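Side-chain contacts in probable chaperone (Pseudomonas aeruginosa, PDB 4JMF), which probably acts as a type III secretion chaperone of the CesT family, binding an effector protein ahead of its export: residues A7-L12 against P19-E24; H35-A40 against H103-L108; T51-Q56 against P74-D79. All coordinates share one frame; numbering follows the deposited sequence.

Contact 1 of 3, residues A7-L12 against P19-E24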
loop_
_atom_site.group_PDB
_atom_site.type_symbol
_atom_site.label_atom_id
_atom_site.label_comp_id
_atom_site.label_asym_id
_atom_site.label_seq_id
_atom_site.Cartn_x
_atom_site.Cartn_y
_atom_site.Cartn_z
ATOM N N ALA B 7 -1.328 20.923 5.713
ATOM C CA ALA B 7 -0.684 21.466 4.522
ATOM C C ALA B 7 -0.905 20.565 3.315
ATOM O O ALA B 7 -1.127 21.056 2.216
ATOM C CB ALA B 7 0.799 21.673 4.768
ATOM N N ALA B 8 -0.838 19.248 3.517
ATOM C CA ALA B 8 -1.100 18.300 2.429
ATOM C C ALA B 8 -2.548 18.385 1.946
ATOM O O ALA B 8 -2.815 18.386 0.733
ATOM C CB ALA B 8 -0.770 16.882 2.862
ATOM N N ILE B 9 -3.482 18.434 2.889
ATOM C CA ILE B 9 -4.890 18.595 2.544
ATOM C C ILE B 9 -5.069 19.888 1.726
ATOM O O ILE B 9 -5.740 19.898 0.690
ATOM C CB ILE B 9 -5.783 18.627 3.804
ATOM C CG1 ILE B 9 -5.701 17.296 4.571
ATOM C CG2 ILE B 9 -7.235 18.940 3.434
ATOM C CD1 ILE B 9 -6.085 16.066 3.761
ATOM N N HIS B 10 -4.439 20.966 2.177
ATOM C CA HIS B 10 -4.498 22.241 1.448
ATOM C C HIS B 10 -4.068 22.085 -0.017
ATOM O O HIS B 10 -4.745 22.566 -0.950
ATOM C CB HIS B 10 -3.621 23.271 2.152
ATOM C CG HIS B 10 -3.774 24.668 1.629
ATOM N ND1 HIS B 10 -2.983 25.181 0.623
ATOM C CD2 HIS B 10 -4.609 25.670 1.996
ATOM C CE1 HIS B 10 -3.329 26.435 0.386
ATOM N NE2 HIS B 10 -4.314 26.754 1.203
ATOM N N GLN B 11 -2.960 21.388 -0.234
ATOM C CA GLN B 11 -2.486 21.147 -1.601
ATOM C C GLN B 11 -3.505 20.365 -2.418
ATOM O O GLN B 11 -3.739 20.687 -3.592
ATOM C CB GLN B 11 -1.132 20.414 -1.577
ATOM C CG GLN B 11 -0.026 21.244 -0.909
ATOM C CD GLN B 11 0.276 22.528 -1.680
ATOM O OE1 GLN B 11 0.399 22.508 -2.905
ATOM N NE2 GLN B 11 0.377 23.657 -0.963
ATOM N N LEU B 12 -4.125 19.347 -1.810
ATOM C CA LEU B 12 -5.123 18.564 -2.536
ATOM C C LEU B 12 -6.293 19.434 -2.946
ATOM O O LEU B 12 -6.820 19.294 -4.051
ATOM C CB LEU B 12 -5.621 17.379 -1.705
ATOM C CG LEU B 12 -6.758 16.535 -2.301
ATOM C CD1 LEU B 12 -6.343 15.824 -3.602
ATOM C CD2 LEU B 12 -7.214 15.499 -1.282
ATOM N N PRO B 19 -12.908 24.864 -2.361
ATOM C CA PRO B 19 -12.621 25.894 -1.352
ATOM C C PRO B 19 -11.849 25.234 -0.209
ATOM O O PRO B 19 -12.170 24.098 0.144
ATOM C CB PRO B 19 -14.016 26.311 -0.871
ATOM C CG PRO B 19 -14.980 25.816 -1.940
ATOM C CD PRO B 19 -14.349 24.552 -2.440
ATOM N N THR B 20 -10.833 25.896 0.333
ATOM C CA THR B 20 -10.014 25.276 1.377
ATOM C C THR B 20 -10.796 25.066 2.671
ATOM O O THR B 20 -11.463 25.983 3.157
ATOM C CB THR B 20 -8.718 26.057 1.665
ATOM O OG1 THR B 20 -8.992 27.462 1.703
ATOM C CG2 THR B 20 -7.690 25.774 0.591
ATOM N N PRO B 21 -10.709 23.846 3.229
ATOM C CA PRO B 21 -11.513 23.472 4.395
ATOM C C PRO B 21 -10.878 24.018 5.660
ATOM O O PRO B 21 -9.699 24.379 5.651
ATOM C CB PRO B 21 -11.416 21.945 4.394
ATOM C CG PRO B 21 -10.019 21.686 3.861
ATOM C CD PRO B 21 -9.761 22.778 2.842
ATOM N N ASN B 22 -11.651 24.086 6.734
ATOM C CA ASN B 22 -11.096 24.469 8.024
ATOM C C ASN B 22 -10.536 23.228 8.693
ATOM O O ASN B 22 -10.892 22.102 8.313
ATOM C CB ASN B 22 -12.169 25.116 8.900
ATOM C CG ASN B 22 -12.861 26.266 8.201
ATOM O OD1 ASN B 22 -12.206 27.162 7.665
ATOM N ND2 ASN B 22 -14.193 26.236 8.176
ATOM N N ASP B 23 -9.647 23.430 9.663
ATOM C CA ASP B 23 -9.091 22.317 10.414
ATOM C C ASP B 23 -10.233 21.483 10.963
ATOM O O ASP B 23 -10.857 21.848 11.956
ATOM C CB ASP B 23 -8.194 22.806 11.557
ATOM C CG ASP B 23 -6.897 23.422 11.059
ATOM O OD1 ASP B 23 -6.932 24.103 10.008
ATOM O OD2 ASP B 23 -5.848 23.224 11.718
ATOM N N GLU B 24 -10.544 20.392 10.276
ATOM C CA GLU B 24 -11.514 19.453 10.804
ATOM C C GLU B 24 -10.794 18.241 11.345
ATOM O O GLU B 24 -10.186 17.476 10.584
ATOM C CB GLU B 24 -12.516 19.001 9.748
ATOM C CG GLU B 24 -13.464 17.933 10.287
ATOM C CD GLU B 24 -14.237 17.212 9.199
ATOM O OE1 GLU B 24 -14.330 17.759 8.071
ATOM O OE2 GLU B 24 -14.749 16.097 9.480
#
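Ile9 and His10, neighbours on helix 3-15, meet Pro21 and Thr20 of the loop that follows, a local helix-loop packing at the edge of the CesT-family fold, in which helices lie against an antiparallel sheet. The chain leaves the helix and doubles back along it; the closest backbone approach is 6.3 Å, between His10 CA and Thr20 CA. No hydrogen bond joins the two segments, and the contact rests on carbon and ring surfaces alone. The apolar part is Ile9 against Pro21, where the CG2 methyl of Ile9 lies 3.9 Å from CG of the proline ring. The two branches of Ile9 divide the work. CG2 faces the loop, whereas CG1, the other branch, carries CD1 away from it, towards Leu39 on strand 35-41. One buried side chain thus joins the loop to the sheet. The second part involves a ring. His10 has CG anti to its own N (chi1 -171°), which swings the imidazole out to the loop side, and the Thr20 methyl approaches it obliquely. Thr20 CG2 sits beside its backbone N, while OG1 takes the position between N and the carbonyl carbon (chi1 43°), so the methyl and not the hydroxyl is offered to the ring. Both of these residues are exposed, in contrast to the buried Ile9. Further along, Asp23, poorly ordered, still reaches the same helix through a salt bridge from OD2 to Arg6 NH1. The closest cross-segment contact is on the exposed side, with Thr20 CG2 3.4 Å from His10 CD2 and 3.6 Å from His10 NE2.

Contact 2 of 3, residues H35-A40 against H103-L108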
loop_
_atom_site.group_PDB
_atom_site.type_symbol
_atom_site.label_atom_id
_atom_site.label_comp_id
_atom_site.label_asym_id
_atom_site.label_seq_id
_atom_site.Cartn_x
_atom_site.Cartn_y
_atom_site.Cartn_z
ATOM N N HIS B 35 -18.464 8.270 -6.377
ATOM C CA HIS B 35 -17.634 7.734 -5.296
ATOM C C HIS B 35 -17.459 8.665 -4.091
ATOM O O HIS B 35 -16.900 9.765 -4.208
ATOM C CB HIS B 35 -16.273 7.357 -5.866
ATOM C CG HIS B 35 -16.366 6.513 -7.097
ATOM N ND1 HIS B 35 -16.827 5.212 -7.073
ATOM C CD2 HIS B 35 -16.076 6.789 -8.392
ATOM C CE1 HIS B 35 -16.810 4.722 -8.300
ATOM N NE2 HIS B 35 -16.359 5.659 -9.118
ATOM N N LEU B 36 -17.930 8.218 -2.929
ATOM C CA LEU B 36 -17.672 8.935 -1.683
ATOM C C LEU B 36 -16.323 8.452 -1.137
ATOM O O LEU B 36 -16.164 7.258 -0.841
ATOM C CB LEU B 36 -18.794 8.681 -0.673
ATOM C CG LEU B 36 -18.694 9.340 0.708
ATOM C CD1 LEU B 36 -18.787 10.862 0.606
ATOM C CD2 LEU B 36 -19.752 8.812 1.644
ATOM N N CYS B 37 -15.356 9.373 -1.037
ATOM C CA CYS B 37 -14.004 9.059 -0.592
ATOM C C CYS B 37 -13.671 9.780 0.709
ATOM O O CYS B 37 -14.093 10.919 0.920
ATOM C CB CYS B 37 -12.996 9.472 -1.663
ATOM S SG CYS B 37 -13.325 8.791 -3.293
ATOM N N HIS B 38 -12.904 9.117 1.569
ATOM C CA HIS B 38 -12.527 9.672 2.870
ATOM C C HIS B 38 -11.002 9.787 2.979
ATOM O O HIS B 38 -10.281 8.973 2.396
ATOM C CB HIS B 38 -13.046 8.776 4.004
ATOM C CG HIS B 38 -14.447 8.295 3.797
ATOM N ND1 HIS B 38 -15.551 9.041 4.155
ATOM C CD2 HIS B 38 -14.925 7.147 3.259
ATOM C CE1 HIS B 38 -16.649 8.371 3.846
ATOM N NE2 HIS B 38 -16.298 7.219 3.303
ATOM N N LEU B 39 -10.530 10.782 3.735
ATOM C CA LEU B 39 -9.107 11.043 3.892
ATOM C C LEU B 39 -8.857 11.158 5.372
ATOM O O LEU B 39 -9.657 11.761 6.085
ATOM C CB LEU B 39 -8.721 12.378 3.250
ATOM C CG LEU B 39 -9.430 12.783 1.964
ATOM C CD1 LEU B 39 -9.009 14.211 1.550
ATOM C CD2 LEU B 39 -9.121 11.810 0.883
ATOM N N ALA B 40 -7.756 10.586 5.844
ATOM C CA ALA B 40 -7.429 10.704 7.251
ATOM C C ALA B 40 -5.941 10.562 7.417
ATOM O O ALA B 40 -5.285 9.934 6.592
ATOM C CB ALA B 40 -8.146 9.615 8.054
ATOM N N HIS B 103 -2.532 12.578 -7.568
ATOM C CA HIS B 103 -2.353 11.241 -8.138
ATOM C C HIS B 103 -2.890 10.136 -7.222
ATOM O O HIS B 103 -3.513 9.174 -7.697
ATOM C CB HIS B 103 -0.880 10.996 -8.468
ATOM C CG HIS B 103 -0.624 9.702 -9.174
ATOM N ND1 HIS B 103 -0.850 9.530 -10.521
ATOM C CD2 HIS B 103 -0.164 8.512 -8.715
ATOM C CE1 HIS B 103 -0.532 8.294 -10.868
ATOM N NE2 HIS B 103 -0.116 7.654 -9.791
ATOM N N GLN B 104 -2.655 10.262 -5.917
ATOM C CA GLN B 104 -3.144 9.255 -4.968
ATOM C C GLN B 104 -4.652 9.106 -5.040
ATOM O O GLN B 104 -5.178 7.988 -5.084
ATOM C CB GLN B 104 -2.742 9.585 -3.530
ATOM C CG GLN B 104 -3.091 8.463 -2.542
ATOM C CD GLN B 104 -2.753 8.806 -1.100
ATOM O OE1 GLN B 104 -2.084 9.808 -0.825
ATOM N NE2 GLN B 104 -3.213 7.962 -0.161
ATOM N N LEU B 105 -5.362 10.228 -5.037
ATOM C CA LEU B 105 -6.816 10.171 -5.088
ATOM C C LEU B 105 -7.276 9.611 -6.434
ATOM O O LEU B 105 -8.222 8.816 -6.498
ATOM C CB LEU B 105 -7.427 11.557 -4.834
ATOM C CG LEU B 105 -8.956 11.661 -4.885
ATOM C CD1 LEU B 105 -9.612 10.773 -3.808
ATOM C CD2 LEU B 105 -9.403 13.121 -4.715
ATOM N N GLU B 106 -6.595 10.009 -7.503
ATOM C CA GLU B 106 -6.995 9.598 -8.840
ATOM C C GLU B 106 -6.885 8.094 -9.010
ATOM O O GLU B 106 -7.774 7.473 -9.600
ATOM C CB GLU B 106 -6.140 10.300 -9.894
ATOM C CG GLU B 106 -6.665 10.139 -11.321
ATOM C CD GLU B 106 -6.299 11.330 -12.187
ATOM O OE1 GLU B 106 -5.109 11.459 -12.569
ATOM O OE2 GLU B 106 -7.208 12.146 -12.478
ATOM N N GLN B 107 -5.810 7.509 -8.488
ATOM C CA GLN B 107 -5.640 6.057 -8.584
ATOM C C GLN B 107 -6.690 5.322 -7.751
ATOM O O GLN B 107 -7.168 4.253 -8.147
ATOM C CB GLN B 107 -4.223 5.643 -8.181
ATOM C CG GLN B 107 -3.142 6.178 -9.111
ATOM C CD GLN B 107 -3.377 5.754 -10.548
ATOM O OE1 GLN B 107 -3.422 4.558 -10.856
ATOM N NE2 GLN B 107 -3.541 6.734 -11.437
ATOM N N LEU B 108 -7.060 5.897 -6.605
ATOM C CA LEU B 108 -8.137 5.328 -5.796
ATOM C C LEU B 108 -9.422 5.310 -6.616
ATOM O O LEU B 108 -10.059 4.261 -6.784
ATOM C CB LEU B 108 -8.361 6.140 -4.515
ATOM C CG LEU B 108 -9.483 5.604 -3.619
ATOM C CD1 LEU B 108 -9.175 4.178 -3.142
ATOM C CD2 LEU B 108 -9.743 6.533 -2.428
#
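Gln104 NE2 is gripped by two acceptors, Asn89 OD1 and the backbone O of Leu47, which anchors helix 98-114 to the sheet just before Leu105 meets Cys37. The buried amide is thereby held by two different strands, and its rotation is probably fixed. Across the contact itself there is no polar bond. Cys37 reaches from strand 35-41 towards the helix, and two leucines one turn apart receive it: Leu105 CD1 lies 4.2 Å from Cys37 CB, and Leu108 CD2 lies 4.3 Å from Cys37 SG. Both leucines extend CG anti to the backbone N (chi1 179° in Leu105, 180° in Leu108) and have nearly the same second torsion, so they project from the helix as a matched pair with a methyl of each at the cysteine. The gaps are easy van der Waals distances, with no sign of strain. This is helix-on-sheet packing in the core of the CesT-type chaperone fold, close to the centre of the chain; Met49, on the adjoining strand 46-53, touches Leu39, Leu105 and Leu108. On the other face of strand 35-41, Leu36, His38 and Ala40 pack on apolar side chains of a different protein in the assembly, whose backbone also bonds to Glu106 OE2 and Gln107 NE2. Within the helix, Gln107 CG sits 3.4 Å over the plane of the His103 imidazole, nearer the ring's margin than its middle.

Contact 3 of 3, residues T51-Q56 against P74-D79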
loop_
_atom_site.group_PDB
_atom_site.type_symbol
_atom_site.label_atom_id
_atom_site.label_comp_id
_atom_site.label_asym_id
_atom_site.label_seq_id
_atom_site.Cartn_x
_atom_site.Cartn_y
_atom_site.Cartn_z
ATOM N N THR B 51 -12.505 4.376 0.056
ATOM C CA THR B 51 -13.904 4.481 -0.301
ATOM C C THR B 51 -14.585 3.157 0.067
ATOM O O THR B 51 -14.010 2.071 -0.118
ATOM C CB THR B 51 -14.051 4.838 -1.806
ATOM O OG1 THR B 51 -15.427 5.010 -2.157
ATOM C CG2 THR B 51 -13.419 3.777 -2.687
ATOM N N ARG B 52 -15.783 3.248 0.633
ATOM C CA ARG B 52 -16.523 2.054 1.040
ATOM C C ARG B 52 -17.277 1.502 -0.158
ATOM O O ARG B 52 -18.030 2.227 -0.817
ATOM C CB ARG B 52 -17.496 2.397 2.172
ATOM C CG ARG B 52 -18.365 1.247 2.662
ATOM C CD ARG B 52 -19.800 1.373 2.163
ATOM N NE ARG B 52 -20.686 0.354 2.732
ATOM C CZ ARG B 52 -21.974 0.220 2.413
ATOM N NH1 ARG B 52 -22.532 1.036 1.522
ATOM N NH2 ARG B 52 -22.699 -0.738 2.971
ATOM N N LEU B 53 -17.044 0.236 -0.471
ATOM C CA LEU B 53 -17.762 -0.413 -1.561
ATOM C C LEU B 53 -18.881 -1.263 -0.972
ATOM O O LEU B 53 -19.044 -1.339 0.256
ATOM C CB LEU B 53 -16.811 -1.297 -2.367
ATOM C CG LEU B 53 -15.562 -0.602 -2.915
ATOM C CD1 LEU B 53 -14.669 -1.601 -3.625
ATOM C CD2 LEU B 53 -15.925 0.545 -3.859
ATOM N N GLU B 54 -19.666 -1.895 -1.836
ATOM C CA GLU B 54 -20.629 -2.887 -1.368
ATOM C C GLU B 54 -20.095 -4.290 -1.645
ATOM O O GLU B 54 -19.333 -4.836 -0.833
ATOM C CB GLU B 54 -22.026 -2.641 -1.970
ATOM C CG GLU B 54 -22.709 -1.411 -1.356
ATOM C CD GLU B 54 -24.059 -1.059 -1.978
ATOM O OE1 GLU B 54 -24.730 -1.962 -2.528
ATOM O OE2 GLU B 54 -24.450 0.135 -1.906
ATOM N N GLY B 55 -20.463 -4.865 -2.789
ATOM C CA GLY B 55 -20.085 -6.240 -3.091
ATOM C C GLY B 55 -19.098 -6.341 -4.240
ATOM O O GLY B 55 -18.599 -7.428 -4.560
ATOM N N GLN B 56 -18.797 -5.199 -4.854
ATOM C CA GLN B 56 -17.934 -5.187 -6.032
ATOM C C GLN B 56 -16.461 -5.503 -5.716
ATOM O O GLN B 56 -16.006 -5.377 -4.571
ATOM C CB GLN B 56 -18.091 -3.870 -6.816
ATOM C CG GLN B 56 -17.836 -2.596 -6.025
ATOM C CD GLN B 56 -19.072 -2.069 -5.316
ATOM O OE1 GLN B 56 -19.587 -2.691 -4.386
ATOM N NE2 GLN B 56 -19.544 -0.900 -5.744
ATOM N N PRO B 74 -4.627 1.062 -5.327
ATOM C CA PRO B 74 -5.299 0.791 -4.053
ATOM C C PRO B 74 -5.460 -0.697 -3.762
ATOM O O PRO B 74 -5.291 -1.554 -4.636
ATOM C CB PRO B 74 -6.674 1.450 -4.232
ATOM C CG PRO B 74 -6.894 1.443 -5.708
ATOM C CD PRO B 74 -5.556 1.524 -6.371
ATOM N N ILE B 75 -5.796 -0.979 -2.509
ATOM C CA ILE B 75 -5.906 -2.330 -2.000
ATOM C C ILE B 75 -7.370 -2.519 -1.614
ATOM O O ILE B 75 -8.010 -1.565 -1.178
ATOM C CB ILE B 75 -5.039 -2.462 -0.735
ATOM C CG1 ILE B 75 -3.604 -2.045 -1.032
ATOM C CG2 ILE B 75 -5.103 -3.870 -0.144
ATOM C CD1 ILE B 75 -3.008 -2.782 -2.162
ATOM N N LEU B 76 -7.910 -3.727 -1.770
ATOM C CA LEU B 76 -9.300 -3.972 -1.381
ATOM C C LEU B 76 -9.351 -4.944 -0.209
ATOM O O LEU B 76 -9.000 -6.116 -0.348
ATOM C CB LEU B 76 -10.116 -4.517 -2.556
ATOM C CG LEU B 76 -11.605 -4.745 -2.294
ATOM C CD1 LEU B 76 -12.206 -3.485 -1.702
ATOM C CD2 LEU B 76 -12.331 -5.102 -3.569
ATOM N N GLY B 77 -9.777 -4.456 0.947
ATOM C CA GLY B 77 -9.767 -5.265 2.152
ATOM C C GLY B 77 -11.098 -5.171 2.871
ATOM O O GLY B 77 -12.042 -4.528 2.384
ATOM N N ARG B 78 -11.196 -5.795 4.036
ATOM C CA ARG B 78 -12.494 -5.839 4.689
ATOM C C ARG B 78 -12.383 -5.920 6.201
ATOM O O ARG B 78 -11.638 -6.732 6.740
ATOM C CB ARG B 78 -13.308 -6.999 4.115
ATOM C CG ARG B 78 -14.667 -7.177 4.734
ATOM C CD ARG B 78 -15.348 -8.373 4.109
ATOM N NE ARG B 78 -16.791 -8.323 4.303
ATOM C CZ ARG B 78 -17.647 -9.197 3.784
ATOM N NH1 ARG B 78 -17.203 -10.212 3.050
ATOM N NH2 ARG B 78 -18.950 -9.058 4.001
ATOM N N ASP B 79 -13.104 -5.040 6.882
ATOM C CA ASP B 79 -13.126 -5.039 8.332
ATOM C C ASP B 79 -13.914 -6.270 8.772
ATOM O O ASP B 79 -15.095 -6.393 8.455
ATOM C CB ASP B 79 -13.800 -3.747 8.817
ATOM C CG ASP B 79 -14.248 -3.814 10.243
ATOM O OD1 ASP B 79 -13.592 -4.489 11.070
ATOM O OD2 ASP B 79 -15.281 -3.185 10.545
#
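Leu53 and Leu76 meet across strand 85-92, which separates their strands, 46-53 and 75-78, in the antiparallel sheet of the CesT-type fold. The tight part is methyl on methyl: Leu53 CD1 and Leu76 CD1 are 3.6 Å apart, the side chains angled to one another. Leu76 CB points past the other segment, and CG, anti to the backbone N (chi1 -177°), brings the methyls nearer. Its second methyl, CD2, rests 3.8 Å from the carbonyl O of Gln56, so both branches are used. That same carbonyl, together with Glu54 O, accepts a hydrogen bond from Arg85 NH1, which ties the turn to strand 85-92. The loose side is the turn after Leu53, where Glu54 and Gly55 are exposed and neither touches 74-79. Away from this turn, Ile75 packs on Ile75 of the second subunit, and Arg78 makes backbone hydrogen bonds to that subunit. The turn is held internally by Gln56, whose OE1 accepts a bent bond of 2.7 Å from Glu54 N (N-H...O angle 135°), the donor standing 48° out of the amide carbonyl plane.

From the N terminus, contact 1 closes first, a short loop folding 19-24 back on helix 3-15 before the sheet begins. Contact 2 opens next on strand 35-41 and closes only at helix 98-114, so contact 3, between strand 46-53 and strand 75-78, is nested inside its loop; none cross. Contact 1 reaches contact 2 through packing of Leu12 CD2 on Leu39 CD1, 3.6 Å apart. Contacts 2 and 3 share the sheet, joined by a probable hydrogen bond between Leu36 O and Thr51 OG1 and by Leu108 against Pro74. Contacts 1 and 3 lie on opposite sides of the chain's centre, their own centres about 25 Å apart.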